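Local atomic coordinates of Sca-family protein (Rickettsia rickettsii, PDB entry 4LQ8), a protein that is the 120 kDa rickettsial antigen Sca4, represented here by its N-terminal head domains, and probably takes part in cell adhesion. Residues N80-E83 / Q84-K87; P135-K138 / K139-S143; E265-G269 / K270-K274; L304-T307 / R308-K312. All coordinates share one frame; numbering follows the deposited sequence.

Contact 1 (N80-E83 / Q84-K87)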
# COMPACT_ATOMS: atom_id res chain seq x y z
N ASN A 80 -2.38 15.04 -4.86
CA ASN A 80 -3.32 14.97 -5.97
C ASN A 80 -4.75 14.92 -5.44
O ASN A 80 -5.61 15.58 -6.01
CB ASN A 80 -3.04 13.81 -6.89
CG ASN A 80 -1.79 14.03 -7.66
OD1 ASN A 80 -1.74 14.85 -8.56
ND2 ASN A 80 -0.76 13.27 -7.34
N LEU A 81 -4.99 14.20 -4.33
CA LEU A 81 -6.31 14.11 -3.70
C LEU A 81 -6.80 15.48 -3.21
O LEU A 81 -7.93 15.86 -3.48
CB LEU A 81 -6.28 13.09 -2.54
CG LEU A 81 -7.51 12.96 -1.64
CD1 LEU A 81 -8.78 12.64 -2.45
CD2 LEU A 81 -7.27 11.86 -0.60
N ILE A 82 -5.94 16.23 -2.51
CA ILE A 82 -6.28 17.58 -2.03
C ILE A 82 -6.61 18.52 -3.20
O ILE A 82 -7.59 19.25 -3.11
CB ILE A 82 -5.16 18.13 -1.09
CG1 ILE A 82 -5.14 17.34 0.27
CG2 ILE A 82 -5.27 19.65 -0.88
CD1 ILE A 82 -6.40 17.40 1.08
N GLU A 83 -5.81 18.45 -4.29
CA GLU A 83 -6.05 19.25 -5.50
C GLU A 83 -7.45 18.96 -6.04
O GLU A 83 -8.16 19.91 -6.36
CB GLU A 83 -5.00 18.95 -6.58
CG GLU A 83 -3.73 19.75 -6.39
CD GLU A 83 -3.94 21.25 -6.44
OE1 GLU A 83 -4.63 21.72 -7.37
OE2 GLU A 83 -3.52 21.93 -5.47
N GLN A 84 -7.85 17.66 -6.08
CA GLN A 84 -9.17 17.26 -6.54
C GLN A 84 -10.26 17.79 -5.61
O GLN A 84 -11.26 18.30 -6.11
CB GLN A 84 -9.28 15.73 -6.73
CG GLN A 84 -10.63 15.29 -7.35
CD GLN A 84 -10.83 15.80 -8.76
OE1 GLN A 84 -10.06 15.48 -9.66
NE2 GLN A 84 -11.86 16.60 -8.98
N ILE A 85 -10.05 17.71 -4.27
CA ILE A 85 -11.01 18.24 -3.29
C ILE A 85 -11.18 19.75 -3.53
O ILE A 85 -12.32 20.23 -3.60
CB ILE A 85 -10.62 17.91 -1.82
CG1 ILE A 85 -10.63 16.38 -1.56
CG2 ILE A 85 -11.55 18.66 -0.82
CD1 ILE A 85 -10.03 15.89 -0.21
N LEU A 86 -10.05 20.49 -3.69
CA LEU A 86 -10.10 21.94 -3.95
C LEU A 86 -10.87 22.26 -5.22
O LEU A 86 -11.62 23.24 -5.23
CB LEU A 86 -8.71 22.59 -3.97
CG LEU A 86 -7.94 22.59 -2.61
CD1 LEU A 86 -6.53 23.14 -2.81
CD2 LEU A 86 -8.67 23.40 -1.53
N LYS A 87 -10.72 21.43 -6.28
CA LYS A 87 -11.47 21.63 -7.52
C LYS A 87 -12.96 21.35 -7.26
O LYS A 87 -13.80 22.12 -7.71
CB LYS A 87 -10.96 20.72 -8.65
CG LYS A 87 -9.62 21.17 -9.25
CD LYS A 87 -9.19 20.22 -10.36
CE LYS A 87 -8.37 19.06 -9.86
NZ LYS A 87 -7.94 18.19 -10.98
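Asn-80 and Gln-84 are joined through their backbones: Gln-84 N donates to Asn-80 O over 3.1 Å, the first of four successive i to i+4 helical bonds here. The side chain of Gln-84 turns from this bond to the next helical turn, where its NE2 is held by Asp-88. Leu-81 takes the following bond, with Ile-85 N at 2.9 Å from Leu-81 O. Its CG also meets Ile-85 CD1 at 4.1 Å, a contact of the leucine branch point with a methyl that suits an inward-facing side of the helix. That methyl is shared, since Ile-82 CD1 reaches it at 4.1 Å as well. Ile-85 brings it within touch of both by swinging its CG1 branch beside the backbone N (chi1 -64°) and extending CD1 beyond it. The other branch of Ile-82 serves a different neighbour: CG2 packs on Leu-86 CD1 at 4.2 Å, while the Ile-82 carbonyl accepts from Leu-86 N. Glu-83 belongs to the exposed side and gives its carbonyl O to Lys-87 N at 3.0 Å. The lysine chain bends at chi3 (-89°), which lays its CE 3.6 Å from Glu-83 O. The two charged ends do not meet, so whatever attraction exists between the carboxylate and the ammonium is probably modest. Phe-118 and Phe-119 of helix 116-120, Ile-105 of helix 95-111 and Ala-131 of helix 125-132 cover the apolar side. Aliphatic residues mostly inside, with Glu-83 and Lys-87 at the surface, make this an amphipathic segment of helix 64-90, typical of a helix packed into an all-helical bundle.

Contact 2 (P135-K138 / K139-S143)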
# COMPACT_ATOMS: atom_id res chain seq x y z
N PRO A 135 -12.62 9.83 -12.05
CA PRO A 135 -11.65 9.14 -12.93
C PRO A 135 -10.42 10.00 -13.25
O PRO A 135 -9.33 9.44 -13.40
CB PRO A 135 -12.46 8.83 -14.20
CG PRO A 135 -13.89 9.03 -13.83
CD PRO A 135 -13.92 10.05 -12.73
N GLU A 136 -10.57 11.34 -13.34
CA GLU A 136 -9.42 12.23 -13.61
C GLU A 136 -8.37 12.16 -12.49
O GLU A 136 -7.18 12.14 -12.79
CB GLU A 136 -9.82 13.69 -13.95
CG GLU A 136 -10.68 14.39 -12.92
CD GLU A 136 -12.19 14.30 -13.12
OE1 GLU A 136 -12.71 13.18 -13.33
OE2 GLU A 136 -12.85 15.36 -13.02
N LEU A 137 -8.82 12.04 -11.21
CA LEU A 137 -7.91 11.86 -10.09
C LEU A 137 -7.27 10.47 -10.18
O LEU A 137 -6.05 10.38 -10.08
CB LEU A 137 -8.61 12.05 -8.72
CG LEU A 137 -7.78 11.70 -7.48
CD1 LEU A 137 -6.45 12.47 -7.45
CD2 LEU A 137 -8.57 11.92 -6.21
N LYS A 138 -8.09 9.41 -10.38
CA LYS A 138 -7.62 8.04 -10.48
C LYS A 138 -6.48 7.90 -11.50
O LYS A 138 -5.46 7.29 -11.19
CB LYS A 138 -8.79 7.09 -10.80
CG LYS A 138 -8.41 5.62 -10.71
CD LYS A 138 -8.09 5.20 -9.27
CE LYS A 138 -8.00 3.70 -9.14
NZ LYS A 138 -6.67 3.23 -9.59
N LYS A 139 -6.64 8.53 -12.67
CA LYS A 139 -5.65 8.54 -13.75
C LYS A 139 -4.31 9.11 -13.23
O LYS A 139 -3.26 8.50 -13.47
CB LYS A 139 -6.20 9.37 -14.93
CG LYS A 139 -5.22 9.59 -16.08
CD LYS A 139 -5.63 10.75 -17.00
CE LYS A 139 -4.67 11.93 -16.93
NZ LYS A 139 -5.01 12.89 -15.84
N LYS A 140 -4.36 10.25 -12.47
CA LYS A 140 -3.18 10.90 -11.90
C LYS A 140 -2.51 9.97 -10.88
O LYS A 140 -1.30 9.76 -10.94
CB LYS A 140 -3.55 12.23 -11.22
CG LYS A 140 -4.06 13.28 -12.19
CD LYS A 140 -4.30 14.60 -11.48
CE LYS A 140 -4.68 15.69 -12.48
NZ LYS A 140 -6.10 15.61 -12.87
N LEU A 141 -3.30 9.40 -9.97
CA LEU A 141 -2.77 8.49 -8.94
C LEU A 141 -2.05 7.32 -9.59
O LEU A 141 -0.92 7.01 -9.21
CB LEU A 141 -3.87 8.01 -7.99
CG LEU A 141 -4.53 9.10 -7.15
CD1 LEU A 141 -5.66 8.54 -6.33
CD2 LEU A 141 -3.52 9.79 -6.23
N GLU A 142 -2.67 6.73 -10.62
CA GLU A 142 -2.08 5.60 -11.33
C GLU A 142 -0.70 5.90 -11.93
O GLU A 142 0.21 5.09 -11.75
CB GLU A 142 -3.05 5.05 -12.39
CG GLU A 142 -4.27 4.38 -11.77
CD GLU A 142 -5.27 3.80 -12.75
OE1 GLU A 142 -4.91 3.65 -13.94
OE2 GLU A 142 -6.40 3.47 -12.33
N SER A 143 -0.55 7.03 -12.65
CA SER A 143 0.74 7.33 -13.27
C SER A 143 1.81 7.64 -12.23
O SER A 143 2.94 7.22 -12.42
CB SER A 143 0.63 8.44 -14.32
OG SER A 143 0.55 9.70 -13.69
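Lys-138 NZ is gripped by two acceptors, the carboxylate of Glu-142 one helical turn on and the backbone O of Glu-296. To Glu-142 OE2 it makes a salt bridge of 2.8 Å, arriving on the anti side of that oxygen and 15° out of the carboxylate plane. The lysine gets there by folding: bends at chi2 (67°) and chi4 (81°) bring NZ round to the carboxylate; Lys-138 CG, placed by chi1, lies 3.4 Å from Glu-142 OE2. Glu-142 stays extended beyond CG, and its second oxygen, OE1, accepts from Gly-298 N. Beneath the charged pair, the backbones of the same two residues are bonded, with Glu-142 N 2.9 Å from Lys-138 O. On another side, Leu-137 CD1 packs on Leu-141 CG at 3.9 Å; both leucines are buried, and Leu-137 also faces Asn-80 and Gln-84 of helix 64-90. Pro-135 opens the helix, a place where a nitrogen without hydrogen costs no helical bond, and its O accepts from Lys-139 N at 2.9 Å. Glu-136 O receives a weaker bond from Lys-140 N, at 3.4 Å. The chemistry implies more than an intrahelical ion pair: lysine holds the carbonyl of Glu-296 and glutamate the N-H of Gly-298, so the bridge ties helix 135-155 to the end of strand 292-297 in the mixed sheet, and the lysine's positive charge would tend to keep Glu-142 ionised.

Contact 3 (E265-G269 / K270-K274); sequences EGPNG and KPQLK
A tight beta hairpin joins strands 258-265 and 271-277, and Gly-266 and Lys-270 close its turn: Gly-266 N donates to Lys-270 O over 2.8 Å. Just beyond them Glu-265 and Pro-271 form an antiparallel non-hydrogen-bonded pair, a place where a proline without N-H fits easily. Across the turn Gly-269 N reaches Gly-266 O at 3.2 Å. These two bonds define a type I turn with a G1 bulge, the Gly-Pro-Asn-Gly sequence filling it well: Pro-267 has the phi that the second turn position wants, and Gly-269 adopts a positive phi (96°) that glycine accepts readily. Asn-268 tucks its side chain back over the loop. Its chi1 of 60° brings OD1 to Lys-270 N, which donates over 3.2 Å from above the Asn-268 amide plane, 62° out of it and away from the lone pairs. The amide also lies across the lysine chain, ND2 being 3.4 Å from Lys-270 CG. Beyond that point the lysine leads away to Asp-234 and the carbonyl of Gln-232, pinning the hairpin to the neighbouring loop. Gln-272 extends toward the turn, its OE1 4.0 Å from Pro-267 CD, and Lys-274 NZ donates to that same OE1 over 2.8 Å.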
# COMPACT_ATOMS: atom_id res chain seq x y z
N GLU A 265 14.49 -0.40 12.60
CA GLU A 265 15.05 -0.77 13.90
C GLU A 265 14.52 0.17 14.99
O GLU A 265 14.75 1.38 14.91
CB GLU A 265 16.59 -0.75 13.84
CG GLU A 265 17.25 -1.50 14.99
CD GLU A 265 18.74 -1.72 14.90
OE1 GLU A 265 19.23 -2.09 13.80
OE2 GLU A 265 19.42 -1.60 15.94
N GLY A 266 13.74 -0.39 15.91
CA GLY A 266 13.15 0.34 17.03
C GLY A 266 14.11 0.58 18.19
O GLY A 266 15.31 0.27 18.07
N PRO A 267 13.61 1.12 19.33
CA PRO A 267 14.51 1.38 20.48
C PRO A 267 15.13 0.12 21.10
O PRO A 267 16.27 0.17 21.55
CB PRO A 267 13.62 2.14 21.48
CG PRO A 267 12.41 2.57 20.70
CD PRO A 267 12.23 1.54 19.63
N ASN A 268 14.39 -1.00 21.08
CA ASN A 268 14.81 -2.31 21.60
C ASN A 268 15.67 -3.12 20.59
O ASN A 268 16.12 -4.22 20.91
CB ASN A 268 13.57 -3.13 22.03
CG ASN A 268 12.54 -3.42 20.95
OD1 ASN A 268 12.61 -2.90 19.82
ND2 ASN A 268 11.55 -4.24 21.27
N GLY A 269 15.87 -2.56 19.39
CA GLY A 269 16.63 -3.17 18.30
C GLY A 269 15.76 -3.92 17.31
O GLY A 269 16.19 -4.20 16.19
N LYS A 270 14.53 -4.26 17.71
CA LYS A 270 13.61 -5.02 16.87
C LYS A 270 12.99 -4.19 15.74
O LYS A 270 12.72 -3.00 15.95
CB LYS A 270 12.47 -5.63 17.73
CG LYS A 270 12.93 -6.40 18.98
CD LYS A 270 13.84 -7.58 18.68
CE LYS A 270 14.48 -8.11 19.95
NZ LYS A 270 15.79 -8.76 19.66
N PRO A 271 12.72 -4.81 14.55
CA PRO A 271 12.05 -4.06 13.46
C PRO A 271 10.68 -3.60 13.92
O PRO A 271 9.94 -4.36 14.55
CB PRO A 271 11.95 -5.08 12.32
CG PRO A 271 12.92 -6.17 12.66
CD PRO A 271 12.98 -6.21 14.16
N GLN A 272 10.38 -2.32 13.69
CA GLN A 272 9.13 -1.68 14.09
C GLN A 272 8.41 -1.19 12.84
O GLN A 272 9.01 -0.46 12.04
CB GLN A 272 9.43 -0.51 15.04
CG GLN A 272 8.21 0.01 15.77
CD GLN A 272 8.58 0.82 16.98
OE1 GLN A 272 9.27 1.84 16.91
NE2 GLN A 272 8.08 0.40 18.14
N LEU A 273 7.13 -1.57 12.66
CA LEU A 273 6.35 -1.15 11.50
C LEU A 273 6.10 0.36 11.53
O LEU A 273 5.37 0.85 12.40
CB LEU A 273 5.06 -1.97 11.39
CG LEU A 273 4.12 -1.67 10.19
CD1 LEU A 273 4.84 -1.86 8.83
CD2 LEU A 273 2.89 -2.56 10.27
N LYS A 274 6.74 1.10 10.60
CA LYS A 274 6.64 2.57 10.56
C LYS A 274 5.74 3.07 9.46
O LYS A 274 5.22 4.19 9.54
CB LYS A 274 8.07 3.18 10.36
CG LYS A 274 9.08 2.82 11.48
CD LYS A 274 8.85 3.62 12.75
CE LYS A 274 9.78 3.19 13.86
NZ LYS A 274 9.52 3.95 15.11

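Contact 4 (L304-T307 / R308-K312); sequences LAVT and RGKYK
This is a capped strand-to-helix junction, in which Thr-307 ends the short strand 306-307 and Lys-310 and Tyr-311 belong to the first turns of helix 308-320. Thr-307 occupies the N-cap: its OG1 accepts from Lys-310 N at 3.3 Å, a nearly straight bond with 163° at the hydrogen. A chi1 of 62° turns the hydroxyl between the backbone N and the carbonyl carbon, toward the N-H groups of the opening turn. The same residue also starts the regular helical pattern, since Tyr-311 N donates to Thr-307 O over 2.9 Å. A small beta-branched hydroxyl residue suits this double duty, serving both strand and cap, and OG1 in turn makes a weak hydrogen bond to the carbonyl O of Asp-289. Val-306 adds apolar contact. Its CG2, anti to its own backbone N, rests on Lys-310 CG at 3.7 Å and lies 4.2 Å from Tyr-311 CB. Past these aliphatic carbons the polar ends separate: Lys-310 NZ goes to Asp-225 and the carbonyl of Phe-226, whereas the tyrosine ring meets Phe-284 and its OH bonds to Asp-327 O. With Val-306 immediately before the cap and Tyr-311 four residues after it, the side-chain contact across the cap is a hydrophobic staple, a motif of alpha-helix N-termini.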
# COMPACT_ATOMS: atom_id res chain seq x y z
N LEU A 304 -4.06 -7.35 -4.00
CA LEU A 304 -2.82 -7.14 -3.25
C LEU A 304 -2.75 -8.26 -2.21
O LEU A 304 -3.78 -8.86 -1.91
CB LEU A 304 -2.75 -5.72 -2.63
CG LEU A 304 -2.84 -4.53 -3.62
CD1 LEU A 304 -2.71 -3.23 -2.89
CD2 LEU A 304 -1.69 -4.54 -4.61
N ALA A 305 -1.56 -8.54 -1.65
CA ALA A 305 -1.34 -9.66 -0.72
C ALA A 305 -1.70 -9.35 0.72
O ALA A 305 -1.03 -9.81 1.64
CB ALA A 305 0.11 -10.13 -0.83
N VAL A 306 -2.73 -8.55 0.93
CA VAL A 306 -3.13 -8.13 2.27
C VAL A 306 -4.66 -8.21 2.43
O VAL A 306 -5.41 -7.78 1.54
CB VAL A 306 -2.52 -6.71 2.60
CG1 VAL A 306 -3.19 -5.56 1.82
CG2 VAL A 306 -2.49 -6.44 4.10
N THR A 307 -5.11 -8.79 3.52
CA THR A 307 -6.55 -8.88 3.75
C THR A 307 -6.97 -7.62 4.49
O THR A 307 -6.12 -6.91 5.01
CB THR A 307 -6.91 -10.12 4.59
OG1 THR A 307 -6.27 -10.00 5.85
CG2 THR A 307 -6.56 -11.46 3.89
N ARG A 308 -8.28 -7.38 4.61
CA ARG A 308 -8.80 -6.23 5.35
C ARG A 308 -8.38 -6.22 6.83
O ARG A 308 -7.97 -5.17 7.33
CB ARG A 308 -10.32 -6.16 5.22
CG ARG A 308 -10.77 -4.72 5.26
CD ARG A 308 -11.87 -4.46 6.22
NE ARG A 308 -12.52 -3.22 5.81
CZ ARG A 308 -13.79 -2.92 6.05
NH1 ARG A 308 -14.56 -3.77 6.70
NH2 ARG A 308 -14.28 -1.76 5.64
N GLY A 309 -8.46 -7.37 7.47
CA GLY A 309 -8.08 -7.51 8.87
C GLY A 309 -6.60 -7.20 9.05
O GLY A 309 -6.24 -6.45 9.94
N LYS A 310 -5.75 -7.74 8.17
CA LYS A 310 -4.31 -7.46 8.25
C LYS A 310 -4.02 -5.95 7.97
O LYS A 310 -3.25 -5.32 8.70
CB LYS A 310 -3.52 -8.37 7.29
CG LYS A 310 -2.00 -8.14 7.30
CD LYS A 310 -1.36 -8.35 8.67
CE LYS A 310 -1.45 -9.79 9.14
NZ LYS A 310 -0.71 -9.95 10.42
N TYR A 311 -4.68 -5.39 6.96
CA TYR A 311 -4.52 -3.99 6.59
C TYR A 311 -4.88 -3.07 7.76
O TYR A 311 -4.10 -2.17 8.07
CB TYR A 311 -5.37 -3.67 5.37
CG TYR A 311 -5.26 -2.22 4.95
CD1 TYR A 311 -4.13 -1.75 4.27
CD2 TYR A 311 -6.28 -1.31 5.22
CE1 TYR A 311 -4.03 -0.42 3.86
CE2 TYR A 311 -6.19 0.02 4.80
CZ TYR A 311 -5.06 0.46 4.13
OH TYR A 311 -4.94 1.76 3.72
N LYS A 312 -6.03 -3.32 8.43
CA LYS A 312 -6.45 -2.55 9.61
C LYS A 312 -5.44 -2.68 10.77
O LYS A 312 -5.15 -1.68 11.41
CB LYS A 312 -7.88 -2.94 10.07
CG LYS A 312 -8.98 -2.71 9.00
CD LYS A 312 -9.16 -1.24 8.53
CE LYS A 312 -10.05 -1.12 7.29
NZ LYS A 312 -10.50 0.28 7.02

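How the contacts relate
Contacts 1 and 2 lie on two packed helices, 64-90 and 135-155, and touch directly: Leu-81 CD1 meets Leu-137 CD2 at 3.8 Å. Farther along that interface two like-charged lysine ends, of Lys-87 and Lys-140, come close at the surface. Both contacts pair a buried aliphatic side with a polar outer one, but contact 2 alone carries a salt bridge, and it faces the sheet. Contacts 3 and 4 serve the beta-rich part, where the chain reverses or changes element and backbone N-H groups are met by turn bonds or side-chain oxygens. Contact 4 is nearest the chain's centre; contact 3 is peripheral, yet its strand, through Leu-273, rests on helix 308-320, which contact 4 begins.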